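Local atomic coordinates of cellobiose 2-epimerase (Ruminococcus albus, PDB entry 3VW5), a protein that interconverts cellobiose and beta-D-glucosyl-(1->4)-D-mannose by epimerizing the unmodified sugar. Residues 179-190 and 201-212. The protein carries 2 engineered substitutions. Residues are numbered along the deposited sequence; the frame is centred on the assembly and turned at random.
Sequences MNAILHLIEAYT and VADRLKFQLGQM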
ATOM      1  N   MET A 179      -5.064  -2.125  12.300  1.00 39.11           N
ATOM      2  CA  MET A 179      -3.624  -1.918  12.140  1.00 40.84           C
ATOM      3  C   MET A 179      -3.363  -1.340  10.756  1.00 43.89           C
ATOM      4  O   MET A 179      -2.440  -0.553  10.572  1.00 46.02           O
ATOM      5  CB  MET A 179      -2.804  -3.198  12.360  1.00 37.46           C
ATOM      6  CG  MET A 179      -2.918  -4.252  11.254  1.00 52.41           C
ATOM      7  SD  MET A 179      -1.550  -4.199  10.068  1.00 51.03           S
ATOM      8  CE  MET A 179      -0.283  -3.604  11.165  1.00 44.21           C
ATOM      9  N   ASN A 180      -4.208  -1.725   9.806  1.00 42.38           N
ATOM     10  CA  ASN A 180      -4.115  -1.284   8.432  1.00 39.97           C
ATOM     11  C   ASN A 180      -3.994   0.222   8.322  1.00 42.97           C
ATOM     12  O   ASN A 180      -3.117   0.737   7.637  1.00 42.52           O
ATOM     13  CB  ASN A 180      -5.366  -1.719   7.692  1.00 48.19           C
ATOM     14  CG  ASN A 180      -5.073  -2.245   6.316  1.00 54.77           C
ATOM     15  OD1 ASN A 180      -4.691  -1.498   5.420  1.00 58.58           O
ATOM     16  ND2 ASN A 180      -5.265  -3.547   6.133  1.00 62.20           N
ATOM     17  N   ALA A 181      -4.890   0.930   8.996  1.00 44.43           N
ATOM     18  CA  ALA A 181      -4.882   2.385   8.953  1.00 39.58           C
ATOM     19  C   ALA A 181      -3.614   2.964   9.579  1.00 36.41           C
ATOM     20  O   ALA A 181      -3.029   3.906   9.045  1.00 37.04           O
ATOM     21  CB  ALA A 181      -6.115   2.942   9.641  1.00 38.20           C
ATOM     22  N   ILE A 182      -3.191   2.418  10.712  1.00 37.63           N
ATOM     23  CA  ILE A 182      -2.014   2.967  11.381  1.00 38.98           C
ATOM     24  C   ILE A 182      -0.815   2.851  10.439  1.00 35.08           C
ATOM     25  O   ILE A 182      -0.097   3.822  10.189  1.00 36.48           O
ATOM     26  CB  ILE A 182      -1.754   2.296  12.758  1.00 34.49           C
ATOM     27  CG1 ILE A 182      -2.927   2.541  13.708  1.00 34.38           C
ATOM     28  CG2 ILE A 182      -0.477   2.815  13.395  1.00 33.97           C
ATOM     29  CD1 ILE A 182      -2.792   1.818  15.036  1.00 37.09           C
ATOM     30  N   LEU A 183      -0.644   1.656   9.890  1.00 36.54           N
ATOM     31  CA  LEU A 183       0.432   1.347   8.965  1.00 38.15           C
ATOM     32  C   LEU A 183       0.470   2.300   7.758  1.00 42.37           C
ATOM     33  O   LEU A 183       1.542   2.768   7.343  1.00 37.58           O
ATOM     34  CB  LEU A 183       0.275  -0.099   8.491  1.00 35.86           C
ATOM     35  CG  LEU A 183       1.471  -0.798   7.840  1.00 35.92           C
ATOM     36  CD1 LEU A 183       1.490  -0.594   6.344  1.00 44.33           C
ATOM     37  CD2 LEU A 183       2.761  -0.320   8.470  1.00 37.66           C
ATOM     38  N   HIS A 184      -0.693   2.588   7.189  1.00 38.42           N
ATOM     39  CA  HIS A 184      -0.725   3.493   6.050  1.00 40.81           C
ATOM     40  C   HIS A 184      -0.614   4.987   6.407  1.00 39.68           C
ATOM     41  O   HIS A 184      -0.205   5.797   5.575  1.00 40.01           O
ATOM     42  CB  HIS A 184      -1.871   3.147   5.092  1.00 41.42           C
ATOM     43  CG  HIS A 184      -1.632   1.862   4.362  1.00 48.72           C
ATOM     44  ND1 HIS A 184      -0.675   1.740   3.375  1.00 44.92           N
ATOM     45  CD2 HIS A 184      -2.162   0.626   4.525  1.00 44.72           C
ATOM     46  CE1 HIS A 184      -0.648   0.495   2.941  1.00 42.26           C
ATOM     47  NE2 HIS A 184      -1.547  -0.200   3.619  1.00 50.85           N
ATOM     48  N   LEU A 185      -0.927   5.342   7.649  1.00 42.50           N
ATOM     49  CA  LEU A 185      -0.515   6.652   8.168  1.00 40.80           C
ATOM     50  C   LEU A 185       1.012   6.707   8.303  1.00 38.68           C
ATOM     51  O   LEU A 185       1.645   7.670   7.867  1.00 38.50           O
ATOM     52  CB  LEU A 185      -1.204   6.988   9.493  1.00 36.68           C
ATOM     53  CG  LEU A 185      -2.697   7.327   9.417  1.00 38.17           C
ATOM     54  CD1 LEU A 185      -3.289   7.412  10.812  1.00 34.08           C
ATOM     55  CD2 LEU A 185      -2.978   8.619   8.641  1.00 31.69           C
ATOM     56  N   ILE A 186       1.614   5.674   8.882  1.00 33.79           N
ATOM     57  CA  ILE A 186       3.071   5.635   8.926  1.00 32.84           C
ATOM     58  C   ILE A 186       3.648   5.855   7.523  1.00 34.35           C
ATOM     59  O   ILE A 186       4.500   6.702   7.315  1.00 38.98           O
ATOM     60  CB  ILE A 186       3.580   4.318   9.552  1.00 33.71           C
ATOM     61  CG1 ILE A 186       3.356   4.327  11.069  1.00 33.09           C
ATOM     62  CG2 ILE A 186       5.033   4.081   9.219  1.00 30.68           C
ATOM     63  CD1 ILE A 186       3.272   2.949  11.698  1.00 35.10           C
ATOM     64  N   GLU A 187       3.140   5.104   6.557  1.00 38.70           N
ATOM     65  CA  GLU A 187       3.641   5.119   5.197  1.00 36.24           C
ATOM     66  C   GLU A 187       3.572   6.522   4.580  1.00 38.85           C
ATOM     67  O   GLU A 187       4.553   7.003   4.009  1.00 37.86           O
ATOM     68  CB  GLU A 187       2.812   4.136   4.379  1.00 39.63           C
ATOM     69  CG  GLU A 187       3.240   3.909   2.952  1.00 34.83           C
ATOM     70  CD  GLU A 187       2.202   3.075   2.220  1.00 45.17           C
ATOM     71  OE1 GLU A 187       2.543   1.993   1.670  1.00 45.85           O
ATOM     72  OE2 GLU A 187       1.020   3.500   2.214  1.00 47.06           O
ATOM     73  N   ALA A 188       2.410   7.162   4.698  1.00 39.08           N
ATOM     74  CA  ALA A 188       2.188   8.525   4.189  1.00 37.63           C
ATOM     75  C   ALA A 188       3.047   9.575   4.891  1.00 37.05           C
ATOM     76  O   ALA A 188       3.710  10.370   4.234  1.00 36.87           O
ATOM     77  CB  ALA A 188       0.690   8.918   4.260  1.00 29.52           C
ATOM     78  N   TYR A 189       3.018   9.583   6.222  1.00 39.00           N
ATOM     79  CA  TYR A 189       3.738  10.593   6.997  1.00 35.57           C
ATOM     80  C   TYR A 189       5.237  10.474   6.797  1.00 36.59           C
ATOM     81  O   TYR A 189       5.944  11.481   6.760  1.00 40.28           O
ATOM     82  CB  TYR A 189       3.393  10.520   8.487  1.00 32.99           C
ATOM     83  CG  TYR A 189       2.018  11.034   8.807  1.00 35.48           C
ATOM     84  CD1 TYR A 189       1.657  11.346  10.114  1.00 38.28           C
ATOM     85  CD2 TYR A 189       1.073  11.216   7.803  1.00 37.76           C
ATOM     86  CE1 TYR A 189       0.389  11.819  10.419  1.00 37.92           C
ATOM     87  CE2 TYR A 189      -0.201  11.695   8.087  1.00 36.84           C
ATOM     88  CZ  TYR A 189      -0.541  11.989   9.401  1.00 44.43           C
ATOM     89  OH  TYR A 189      -1.811  12.458   9.699  1.00 41.31           O
ATOM     90  N   THR A 190       5.719   9.243   6.672  1.00 36.87           N
ATOM     91  CA  THR A 190       7.107   9.019   6.295  1.00 38.62           C
ATOM     92  C   THR A 190       7.434   9.802   5.029  1.00 37.78           C
ATOM     93  O   THR A 190       8.475  10.440   4.949  1.00 44.67           O
ATOM     94  CB  THR A 190       7.415   7.529   6.062  1.00 36.65           C
ATOM     95  OG1 THR A 190       7.176   6.804   7.266  1.00 35.80           O
ATOM     96  CG2 THR A 190       8.872   7.340   5.654  1.00 37.14           C
ATOM     97  N   VAL A 201       4.835  16.845  11.635  1.00 43.79           N
ATOM     98  CA  VAL A 201       4.567  15.568  10.975  1.00 40.42           C
ATOM     99  C   VAL A 201       5.363  14.418  11.629  1.00 40.42           C
ATOM    100  O   VAL A 201       4.817  13.354  11.912  1.00 39.93           O
ATOM    101  CB  VAL A 201       4.826  15.654   9.431  1.00 41.74           C
ATOM    102  CG1 VAL A 201       4.580  14.309   8.735  1.00 33.87           C
ATOM    103  CG2 VAL A 201       3.952  16.714   8.816  1.00 32.55           C
ATOM    104  N   ALA A 202       6.645  14.632  11.896  1.00 41.73           N
ATOM    105  CA  ALA A 202       7.421  13.604  12.588  1.00 38.29           C
ATOM    106  C   ALA A 202       6.852  13.262  13.965  1.00 39.27           C
ATOM    107  O   ALA A 202       6.883  12.108  14.381  1.00 47.41           O
ATOM    108  CB  ALA A 202       8.884  13.981  12.683  1.00 34.49           C
ATOM    109  N   ASP A 203       6.317  14.243  14.676  1.00 41.50           N
ATOM    110  CA  ASP A 203       5.692  13.941  15.961  1.00 40.98           C
ATOM    111  C   ASP A 203       4.575  12.915  15.825  1.00 41.77           C
ATOM    112  O   ASP A 203       4.575  11.909  16.531  1.00 40.94           O
ATOM    113  CB  ASP A 203       5.183  15.203  16.663  1.00 41.20           C
ATOM    114  CG  ASP A 203       6.300  15.979  17.331  1.00 58.52           C
ATOM    115  OD1 ASP A 203       7.318  15.337  17.703  1.00 53.08           O
ATOM    116  OD2 ASP A 203       6.164  17.225  17.466  1.00 62.53           O
ATOM    117  N   ARG A 204       3.641  13.157  14.911  1.00 38.22           N
ATOM    118  CA  ARG A 204       2.541  12.228  14.717  1.00 39.16           C
ATOM    119  C   ARG A 204       3.068  10.855  14.268  1.00 40.97           C
ATOM    120  O   ARG A 204       2.639   9.813  14.796  1.00 37.23           O
ATOM    121  CB  ARG A 204       1.536  12.788  13.714  1.00 39.13           C
ATOM    122  CG  ARG A 204       1.097  14.211  14.017  1.00 37.88           C
ATOM    123  CD  ARG A 204       0.631  14.344  15.442  1.00 39.20           C
ATOM    124  NE  ARG A 204      -0.470  13.436  15.745  1.00 40.46           N
ATOM    125  CZ  ARG A 204      -0.508  12.640  16.809  1.00 38.66           C
ATOM    126  NH1 ARG A 204       0.497  12.637  17.676  1.00 32.48           N
ATOM    127  NH2 ARG A 204      -1.553  11.843  17.001  1.00 40.06           N
ATOM    128  N   LEU A 205       4.008  10.867  13.319  1.00 36.92           N
ATOM    129  CA  LEU A 205       4.691   9.660  12.862  1.00 35.00           C
ATOM    130  C   LEU A 205       5.221   8.838  14.031  1.00 40.90           C
ATOM    131  O   LEU A 205       5.057   7.613  14.052  1.00 41.77           O
ATOM    132  CB  LEU A 205       5.876  10.007  11.951  1.00 36.23           C
ATOM    133  CG  LEU A 205       6.204   9.159  10.705  1.00 41.90           C
ATOM    134  CD1 LEU A 205       7.688   9.168  10.442  1.00 38.15           C
ATOM    135  CD2 LEU A 205       5.704   7.706  10.750  1.00 33.70           C
ATOM    136  N   LYS A 206       5.881   9.492  14.988  1.00 36.67           N
ATOM    137  CA  LYS A 206       6.480   8.752  16.093  1.00 37.14           C
ATOM    138  C   LYS A 206       5.382   8.157  16.980  1.00 41.03           C
ATOM    139  O   LYS A 206       5.517   7.047  17.517  1.00 38.55           O
ATOM    140  CB  LYS A 206       7.460   9.614  16.891  1.00 36.57           C
ATOM    141  CG  LYS A 206       8.819   9.818  16.218  1.00 42.61           C
ATOM    142  CD  LYS A 206       9.581  10.995  16.837  1.00 45.39           C
ATOM    143  CE  LYS A 206      10.946  11.209  16.167  1.00 65.24           C
ATOM    144  NZ  LYS A 206      12.039  11.653  17.119  1.00 61.65           N
ATOM    145  N   PHE A 207       4.278   8.880  17.101  1.00 34.11           N
ATOM    146  CA  PHE A 207       3.152   8.360  17.842  1.00 35.99           C
ATOM    147  C   PHE A 207       2.580   7.094  17.159  1.00 43.89           C
ATOM    148  O   PHE A 207       2.234   6.108  17.830  1.00 43.36           O
ATOM    149  CB  PHE A 207       2.092   9.434  18.012  1.00 34.04           C
ATOM    150  CG  PHE A 207       0.741   8.896  18.384  1.00 40.13           C
ATOM    151  CD1 PHE A 207      -0.224   8.687  17.414  1.00 36.59           C
ATOM    152  CD2 PHE A 207       0.437   8.597  19.704  1.00 40.94           C
ATOM    153  CE1 PHE A 207      -1.477   8.192  17.747  1.00 40.47           C
ATOM    154  CE2 PHE A 207      -0.811   8.102  20.048  1.00 40.46           C
ATOM    155  CZ  PHE A 207      -1.772   7.896  19.060  1.00 42.04           C
ATOM    156  N   GLN A 208       2.509   7.108  15.831  1.00 37.74           N
ATOM    157  CA  GLN A 208       2.040   5.938  15.101  1.00 38.62           C
ATOM    158  C   GLN A 208       2.984   4.749  15.255  1.00 42.48           C
ATOM    159  O   GLN A 208       2.536   3.622  15.472  1.00 42.25           O
ATOM    160  CB  GLN A 208       1.817   6.279  13.630  1.00 35.59           C
ATOM    161  CG  GLN A 208       0.658   7.233  13.410  1.00 36.22           C
ATOM    162  CD  GLN A 208       0.901   8.191  12.251  1.00 40.35           C
ATOM    163  OE1 GLN A 208       1.827   8.011  11.446  1.00 29.69           O
ATOM    164  NE2 GLN A 208       0.070   9.222  12.170  1.00 40.59           N
ATOM    165  N   LEU A 209       4.285   4.999  15.126  1.00 40.06           N
ATOM    166  CA  LEU A 209       5.277   3.971  15.370  1.00 37.09           C
ATOM    167  C   LEU A 209       5.082   3.357  16.762  1.00 42.50           C
ATOM    168  O   LEU A 209       5.037   2.139  16.898  1.00 44.13           O
ATOM    169  CB  LEU A 209       6.686   4.539  15.229  1.00 39.28           C
ATOM    170  CG  LEU A 209       7.409   4.425  13.877  1.00 37.90           C
ATOM    171  CD1 LEU A 209       6.561   3.754  12.829  1.00 38.47           C
ATOM    172  CD2 LEU A 209       7.861   5.777  13.389  1.00 41.45           C
ATOM    173  N   GLY A 210       4.943   4.199  17.788  1.00 42.44           N
ATOM    174  CA  GLY A 210       4.743   3.728  19.150  1.00 39.36           C
ATOM    175  C   GLY A 210       3.545   2.807  19.297  1.00 41.37           C
ATOM    176  O   GLY A 210       3.594   1.795  20.001  1.00 36.92           O
ATOM    177  N   GLN A 211       2.458   3.150  18.619  1.00 41.31           N
ATOM    178  CA  GLN A 211       1.260   2.323  18.660  1.00 38.70           C
ATOM    179  C   GLN A 211       1.523   0.943  18.050  1.00 45.20           C
ATOM    180  O   GLN A 211       1.053  -0.085  18.568  1.00 41.07           O
ATOM    181  CB  GLN A 211       0.103   3.009  17.942  1.00 34.81           C
ATOM    182  CG  GLN A 211      -0.444   4.204  18.671  1.00 38.65           C
ATOM    183  CD  GLN A 211      -1.896   4.470  18.332  1.00 46.75           C
ATOM    184  OE1 GLN A 211      -2.278   4.508  17.155  1.00 40.33           O
ATOM    185  NE2 GLN A 211      -2.722   4.651  19.369  1.00 47.71           N
ATOM    186  N   MET A 212       2.268   0.928  16.948  1.00 38.60           N
ATOM    187  CA  MET A 212       2.662  -0.333  16.354  1.00 38.02           C
ATOM    188  C   MET A 212       3.464  -1.163  17.346  1.00 40.41           C
ATOM    189  O   MET A 212       3.224  -2.361  17.466  1.00 40.11           O
ATOM    190  CB  MET A 212       3.431  -0.123  15.044  1.00 36.58           C
ATOM    191  CG  MET A 212       2.562   0.451  13.910  1.00 39.89           C
ATOM    192  SD  MET A 212       1.324  -0.637  13.204  1.00 43.30           S
ATOM    193  CE  MET A 212       2.337  -1.989  12.724  1.00 36.42           C
TER
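The CA atoms of Ile186 and Leu205, 5.9 Å apart, are the closest between 179-190 and 201-212, two roughly antiparallel helices. Their N-to-C directions differ by 147°, and the segment axes pass 9.3 Å apart. The pair is a helical hairpin of the (alpha/alpha)6 barrel. Ile186 is a knob in a hole formed by Leu205, Gln208, Leu209 and Met212. Its CG1 branch lies beside the backbone N (chi1 -74°), which carries CD1 to Leu209 CD1 at 3.6 Å and on to Met212 CG. Met212 bends back past Ile182, and its CE reaches Met179 CE at 3.5 Å. Gln208 is a knob in the reverse direction, among Ile182, Leu185, Ile186 and Tyr189. Its amide carbon CD rests on Leu185 CB at 3.7 Å, while NE2 lies obliquely by the Tyr189 ring and is hydrogen-bonded to Tyr152 OH. Arg204 CB meets that ring's edge at CE1, 3.6 Å away. Tyr189 CB is met by Leu205 CG at 3.8 Å and by Val201 CG1 at 4.0 Å. Glu143 of helix 129-145 hydrogen-bonds Tyr189 OH and salt-bridges Arg204 NE. With an alanine at Tyr189 the ring and hydroxyl are gone, which would probably open a gap beside Arg204 and Gln208 and cost Glu143 a partner. Interlocking, mainly apolar side chains thus join the helices, while the polar ends of Tyr189, Arg204 and Gln208 tie them to neighbouring parts of the barrel.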